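Local coordinates for virulence sensor protein BvgS (Bordetella pertussis, PDB 6ZJ8) that is a virulence sensor histidine kinase that probably controls virulence, with a PAS domain that probably relays signals towards the kinase, at residues G32-G44 / L128-R141. Sequence-based numbering, arbitrary orientation.
Sequences GTPNPIYVRDKEG and LKGIIGGWIDITER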
loop_
_atom_site.group_PDB
_atom_site.type_symbol
_atom_site.label_atom_id
_atom_site.label_comp_id
_atom_site.label_asym_id
_atom_site.label_seq_id
_atom_site.Cartn_x
_atom_site.Cartn_y
_atom_site.Cartn_z
ATOM N N GLY A 32 3.170 9.534 9.146
ATOM C CA GLY A 32 1.949 9.957 9.800
ATOM C C GLY A 32 0.671 9.773 9.012
ATOM O O GLY A 32 -0.261 10.573 9.148
ATOM N N THR A 33 0.601 8.734 8.186
ATOM C CA THR A 33 -0.645 8.371 7.537
ATOM C C THR A 33 -1.020 6.946 7.911
ATOM O O THR A 33 -0.155 6.055 7.889
ATOM C CB THR A 33 -0.557 8.512 6.003
ATOM O OG1 THR A 33 0.594 7.821 5.505
ATOM C CG2 THR A 33 -0.471 9.979 5.614
ATOM N N PRO A 34 -2.281 6.683 8.276
ATOM C CA PRO A 34 -2.625 5.380 8.860
ATOM C C PRO A 34 -2.787 4.260 7.847
ATOM O O PRO A 34 -2.521 3.099 8.169
ATOM C CB PRO A 34 -3.948 5.667 9.586
ATOM C CG PRO A 34 -4.561 6.780 8.820
ATOM C CD PRO A 34 -3.425 7.617 8.291
ATOM N N ASN A 35 -3.221 4.580 6.632
ATOM C CA ASN A 35 -3.424 3.503 5.669
ATOM C C ASN A 35 -2.212 3.353 4.758
ATOM O O ASN A 35 -1.590 4.353 4.381
ATOM C CB ASN A 35 -4.665 3.770 4.816
ATOM C CG ASN A 35 -5.944 3.762 5.628
ATOM O OD1 ASN A 35 -6.120 2.937 6.524
ATOM N ND2 ASN A 35 -6.843 4.688 5.323
ATOM N N PRO A 36 -1.839 2.126 4.395
ATOM C CA PRO A 36 -0.720 1.947 3.461
ATOM C C PRO A 36 -0.939 2.700 2.158
ATOM O O PRO A 36 -2.022 2.661 1.570
ATOM C CB PRO A 36 -0.689 0.432 3.237
ATOM C CG PRO A 36 -1.240 -0.136 4.495
ATOM C CD PRO A 36 -2.299 0.837 4.947
ATOM N N ILE A 37 0.110 3.384 1.708
ATOM C CA ILE A 37 0.100 4.059 0.418
ATOM C C ILE A 37 1.499 3.968 -0.171
ATOM O O ILE A 37 2.497 4.021 0.555
ATOM C CB ILE A 37 -0.361 5.527 0.532
ATOM C CG1 ILE A 37 -0.454 6.155 -0.862
ATOM C CG2 ILE A 37 0.598 6.328 1.392
ATOM C CD1 ILE A 37 -1.002 7.553 -0.865
ATOM N N TYR A 38 1.564 3.823 -1.492
ATOM C CA TYR A 38 2.824 3.702 -2.206
ATOM C C TYR A 38 2.717 4.442 -3.532
ATOM O O TYR A 38 1.633 4.843 -3.962
ATOM C CB TYR A 38 3.190 2.235 -2.457
ATOM C CG TYR A 38 2.123 1.487 -3.226
ATOM C CD1 TYR A 38 2.105 1.493 -4.616
ATOM C CD2 TYR A 38 1.124 0.789 -2.563
ATOM C CE1 TYR A 38 1.124 0.813 -5.323
ATOM C CE2 TYR A 38 0.140 0.109 -3.259
ATOM C CZ TYR A 38 0.143 0.127 -4.636
ATOM O OH TYR A 38 -0.838 -0.550 -5.324
ATOM N N VAL A 39 3.865 4.617 -4.179
ATOM C CA VAL A 39 3.941 5.162 -5.528
ATOM C C VAL A 39 4.900 4.295 -6.330
ATOM O O VAL A 39 6.046 4.087 -5.919
ATOM C CB VAL A 39 4.403 6.630 -5.536
ATOM C CG1 VAL A 39 4.534 7.129 -6.963
ATOM C CG2 VAL A 39 3.428 7.491 -4.751
ATOM N N ARG A 40 4.430 3.794 -7.469
ATOM C CA ARG A 40 5.203 2.909 -8.330
ATOM C C ARG A 40 5.263 3.506 -9.728
ATOM O O ARG A 40 4.231 3.895 -10.284
ATOM C CB ARG A 40 4.579 1.511 -8.357
ATOM C CG ARG A 40 5.212 0.560 -9.348
ATOM C CD ARG A 40 4.950 -0.891 -8.975
ATOM N NE ARG A 40 3.538 -1.170 -8.725
ATOM C CZ ARG A 40 3.024 -2.393 -8.632
ATOM N NH1 ARG A 40 3.801 -3.460 -8.778
ATOM N NH2 ARG A 40 1.729 -2.556 -8.399
ATOM N N ASP A 41 6.467 3.580 -10.291
ATOM C CA ASP A 41 6.646 4.196 -11.596
ATOM C C ASP A 41 6.163 3.252 -12.697
ATOM O O ASP A 41 5.647 2.161 -12.441
ATOM C CB ASP A 41 8.108 4.595 -11.803
ATOM C CG ASP A 41 9.035 3.401 -11.960
ATOM O OD1 ASP A 41 8.567 2.247 -11.882
ATOM O OD2 ASP A 41 10.245 3.624 -12.163
ATOM N N LYS A 42 6.338 3.685 -13.947
ATOM C CA LYS A 42 5.888 2.888 -15.085
ATOM C C LYS A 42 6.613 1.550 -15.136
ATOM O O LYS A 42 5.991 0.500 -15.337
ATOM C CB LYS A 42 6.104 3.671 -16.383
ATOM C CG LYS A 42 5.772 2.893 -17.653
ATOM C CD LYS A 42 6.034 3.724 -18.903
ATOM C CE LYS A 42 5.880 2.886 -20.166
ATOM N NZ LYS A 42 6.104 3.676 -21.411
ATOM N N GLU A 43 7.934 1.567 -14.962
ATOM C CA GLU A 43 8.735 0.346 -15.020
ATOM C C GLU A 43 8.572 -0.537 -13.779
ATOM O O GLU A 43 9.279 -1.548 -13.673
ATOM C CB GLU A 43 10.213 0.696 -15.215
ATOM C CG GLU A 43 10.539 1.345 -16.559
ATOM C CD GLU A 43 10.319 2.848 -16.567
ATOM O OE1 GLU A 43 10.110 3.429 -15.482
ATOM O OE2 GLU A 43 10.362 3.449 -17.660
ATOM N N GLY A 44 7.684 -0.199 -12.846
ATOM C CA GLY A 44 7.421 -1.035 -11.696
ATOM C C GLY A 44 8.261 -0.748 -10.470
ATOM O O GLY A 44 8.091 -1.433 -9.453
ATOM N N LEU A 128 1.820 9.083 -19.251
ATOM C CA LEU A 128 1.738 8.375 -17.981
ATOM C C LEU A 128 3.135 8.061 -17.461
ATOM O O LEU A 128 4.028 7.680 -18.224
ATOM C CB LEU A 128 0.938 7.084 -18.139
ATOM C CG LEU A 128 -0.491 7.217 -18.668
ATOM C CD1 LEU A 128 -1.178 5.861 -18.629
ATOM C CD2 LEU A 128 -1.281 8.246 -17.875
ATOM N N LYS A 129 3.320 8.219 -16.147
ATOM C CA LYS A 129 4.609 7.979 -15.515
ATOM C C LYS A 129 4.567 6.970 -14.376
ATOM O O LYS A 129 5.611 6.394 -14.056
ATOM C CB LYS A 129 5.196 9.295 -14.979
ATOM C CG LYS A 129 5.464 10.343 -16.052
ATOM C CD LYS A 129 6.525 9.884 -17.042
ATOM C CE LYS A 129 6.712 10.894 -18.161
ATOM N NZ LYS A 129 7.601 10.375 -19.236
ATOM N N GLY A 130 3.414 6.738 -13.761
ATOM C CA GLY A 130 3.343 5.758 -12.696
ATOM C C GLY A 130 1.939 5.654 -12.147
ATOM O O GLY A 130 0.978 6.148 -12.740
ATOM N N ILE A 131 1.836 4.994 -10.996
ATOM C CA ILE A 131 0.573 4.831 -10.293
ATOM C C ILE A 131 0.783 5.156 -8.821
ATOM O O ILE A 131 1.835 4.852 -8.249
ATOM C CB ILE A 131 0.003 3.404 -10.448
ATOM C CG1 ILE A 131 1.010 2.360 -9.960
ATOM C CG2 ILE A 131 -0.379 3.140 -11.897
ATOM C CD1 ILE A 131 0.373 1.218 -9.206
ATOM N N ILE A 132 -0.215 5.788 -8.220
ATOM C CA ILE A 132 -0.321 5.915 -6.773
ATOM C C ILE A 132 -1.315 4.863 -6.306
ATOM O O ILE A 132 -2.360 4.666 -6.938
ATOM C CB ILE A 132 -0.771 7.329 -6.364
ATOM C CG1 ILE A 132 0.152 8.390 -6.972
ATOM C CG2 ILE A 132 -0.786 7.457 -4.850
ATOM C CD1 ILE A 132 -0.575 9.631 -7.459
ATOM N N GLY A 133 -0.994 4.172 -5.217
ATOM C CA GLY A 133 -1.861 3.098 -4.776
ATOM C C GLY A 133 -1.719 2.815 -3.298
ATOM O O GLY A 133 -0.926 3.440 -2.589
ATOM N N GLY A 134 -2.512 1.850 -2.846
ATOM C CA GLY A 134 -2.506 1.450 -1.456
ATOM C C GLY A 134 -3.696 0.560 -1.170
ATOM O O GLY A 134 -4.352 0.056 -2.084
ATOM N N TRP A 135 -3.968 0.378 0.120
ATOM C CA TRP A 135 -5.110 -0.429 0.519
ATOM C C TRP A 135 -5.554 -0.023 1.917
ATOM O O TRP A 135 -4.829 0.655 2.650
ATOM C CB TRP A 135 -4.783 -1.927 0.465
ATOM C CG TRP A 135 -3.707 -2.354 1.413
ATOM C CD1 TRP A 135 -3.867 -2.761 2.707
ATOM C CD2 TRP A 135 -2.301 -2.429 1.141
ATOM N NE1 TRP A 135 -2.648 -3.082 3.257
ATOM C CE2 TRP A 135 -1.671 -2.887 2.316
ATOM C CE3 TRP A 135 -1.515 -2.152 0.019
ATOM C CZ2 TRP A 135 -0.292 -3.073 2.401
ATOM C CZ3 TRP A 135 -0.145 -2.339 0.106
ATOM C CH2 TRP A 135 0.451 -2.794 1.289
ATOM N N ILE A 136 -6.766 -0.446 2.266
ATOM C CA ILE A 136 -7.355 -0.214 3.579
ATOM C C ILE A 136 -7.688 -1.572 4.180
ATOM O O ILE A 136 -8.353 -2.393 3.538
ATOM C CB ILE A 136 -8.618 0.662 3.497
ATOM C CG1 ILE A 136 -8.327 1.966 2.753
ATOM C CG2 ILE A 136 -9.164 0.952 4.901
ATOM C CD1 ILE A 136 -9.556 2.803 2.509
ATOM N N ASP A 137 -7.226 -1.809 5.402
ATOM C CA ASP A 137 -7.519 -3.057 6.101
ATOM C C ASP A 137 -8.941 -2.972 6.646
ATOM O O ASP A 137 -9.198 -2.309 7.653
ATOM C CB ASP A 137 -6.498 -3.300 7.207
ATOM C CG ASP A 137 -6.606 -4.688 7.808
ATOM O OD1 ASP A 137 -7.706 -5.279 7.759
ATOM O OD2 ASP A 137 -5.593 -5.188 8.337
ATOM N N ILE A 138 -9.874 -3.646 5.967
ATOM C CA ILE A 138 -11.274 -3.605 6.381
ATOM C C ILE A 138 -11.475 -4.413 7.656
ATOM O O ILE A 138 -12.226 -4.011 8.552
ATOM C CB ILE A 138 -12.181 -4.112 5.245
ATOM C CG1 ILE A 138 -11.945 -3.309 3.962
ATOM C CG2 ILE A 138 -13.649 -4.049 5.663
ATOM C CD1 ILE A 138 -12.248 -1.826 4.090
ATOM N N THR A 139 -10.809 -5.567 7.755
ATOM C CA THR A 139 -10.936 -6.402 8.943
ATOM C C THR A 139 -10.543 -5.638 10.201
ATOM O O THR A 139 -11.126 -5.848 11.272
ATOM C CB THR A 139 -10.075 -7.655 8.791
ATOM O OG1 THR A 139 -10.534 -8.415 7.669
ATOM C CG2 THR A 139 -10.139 -8.508 10.047
ATOM N N GLU A 140 -9.547 -4.755 10.094
ATOM C CA GLU A 140 -9.134 -3.961 11.246
ATOM C C GLU A 140 -10.283 -3.102 11.757
ATOM O O GLU A 140 -10.451 -2.936 12.970
ATOM C CB GLU A 140 -7.932 -3.090 10.878
ATOM C CG GLU A 140 -7.298 -2.364 12.057
ATOM C CD GLU A 140 -6.576 -3.305 12.991
ATOM O OE1 GLU A 140 -6.251 -4.426 12.552
ATOM O OE2 GLU A 140 -6.340 -2.927 14.158
ATOM N N ARG A 141 -11.086 -2.548 10.845
ATOM C CA ARG A 141 -12.251 -1.774 11.259
ATOM C C ARG A 141 -13.319 -2.666 11.876
ATOM O O ARG A 141 -13.912 -2.318 12.904
ATOM C CB ARG A 141 -12.831 -1.016 10.067
ATOM C CG ARG A 141 -12.117 0.276 9.732
ATOM C CD ARG A 141 -10.766 0.031 9.104
ATOM N NE ARG A 141 -10.128 1.283 8.708
ATOM C CZ ARG A 141 -8.836 1.409 8.423
ATOM N NH1 ARG A 141 -8.031 0.357 8.492
ATOM N NH2 ARG A 141 -8.347 2.590 8.072
HETATM O O HOH W 1 -5.371 0.144 6.544
#
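Tyr38 lies across the backbone of Gly133, where strands 37-41 and 128-137 pair antiparallel. Its chi1 of 57° sets CG between the backbone N and the carbonyl carbon, folding the ring over the partner strand. From CB outward, CG and CD2 pass Gly133 O, CE1 nears Ile131 CD1 at the ring edge, CE2 comes 3.2 Å from Gly134 N, CZ lies by Gly133 C, and OH ends 3.8 Å from Gly133 CA. Gly133 CA makes a CH-pi contact with one ring face, 3.9 Å from the Tyr38 ring centroid and 22° off the ring normal. Tyr38 N donates to Gly133 O (2.7 Å) and Gly133 N returns a bond to Tyr38 O; Arg40 and Ile131 form a second such hydrogen-bonded pair. Pro36 lays CB over the six-membered ring of Trp135, 3.7 Å from its centroid. Beyond the paired strands, Asn35, ahead of strand 37-41, accepts from Arg141 NH2 of the helix on a lone pair of OD1 (2.7 Å) in the carbonyl plane, and a water joins the same oxygen to Asp137 N. Asp137 OD1 caps the following helix through Glu140 N. In this PAS fold sheet, the pair lies between strands 46-49 and 110-122; helix 51-57 packs on Pro36 and Trp135, and the second strand runs straight into helix 138-155, a likely route for signals leaving the domain.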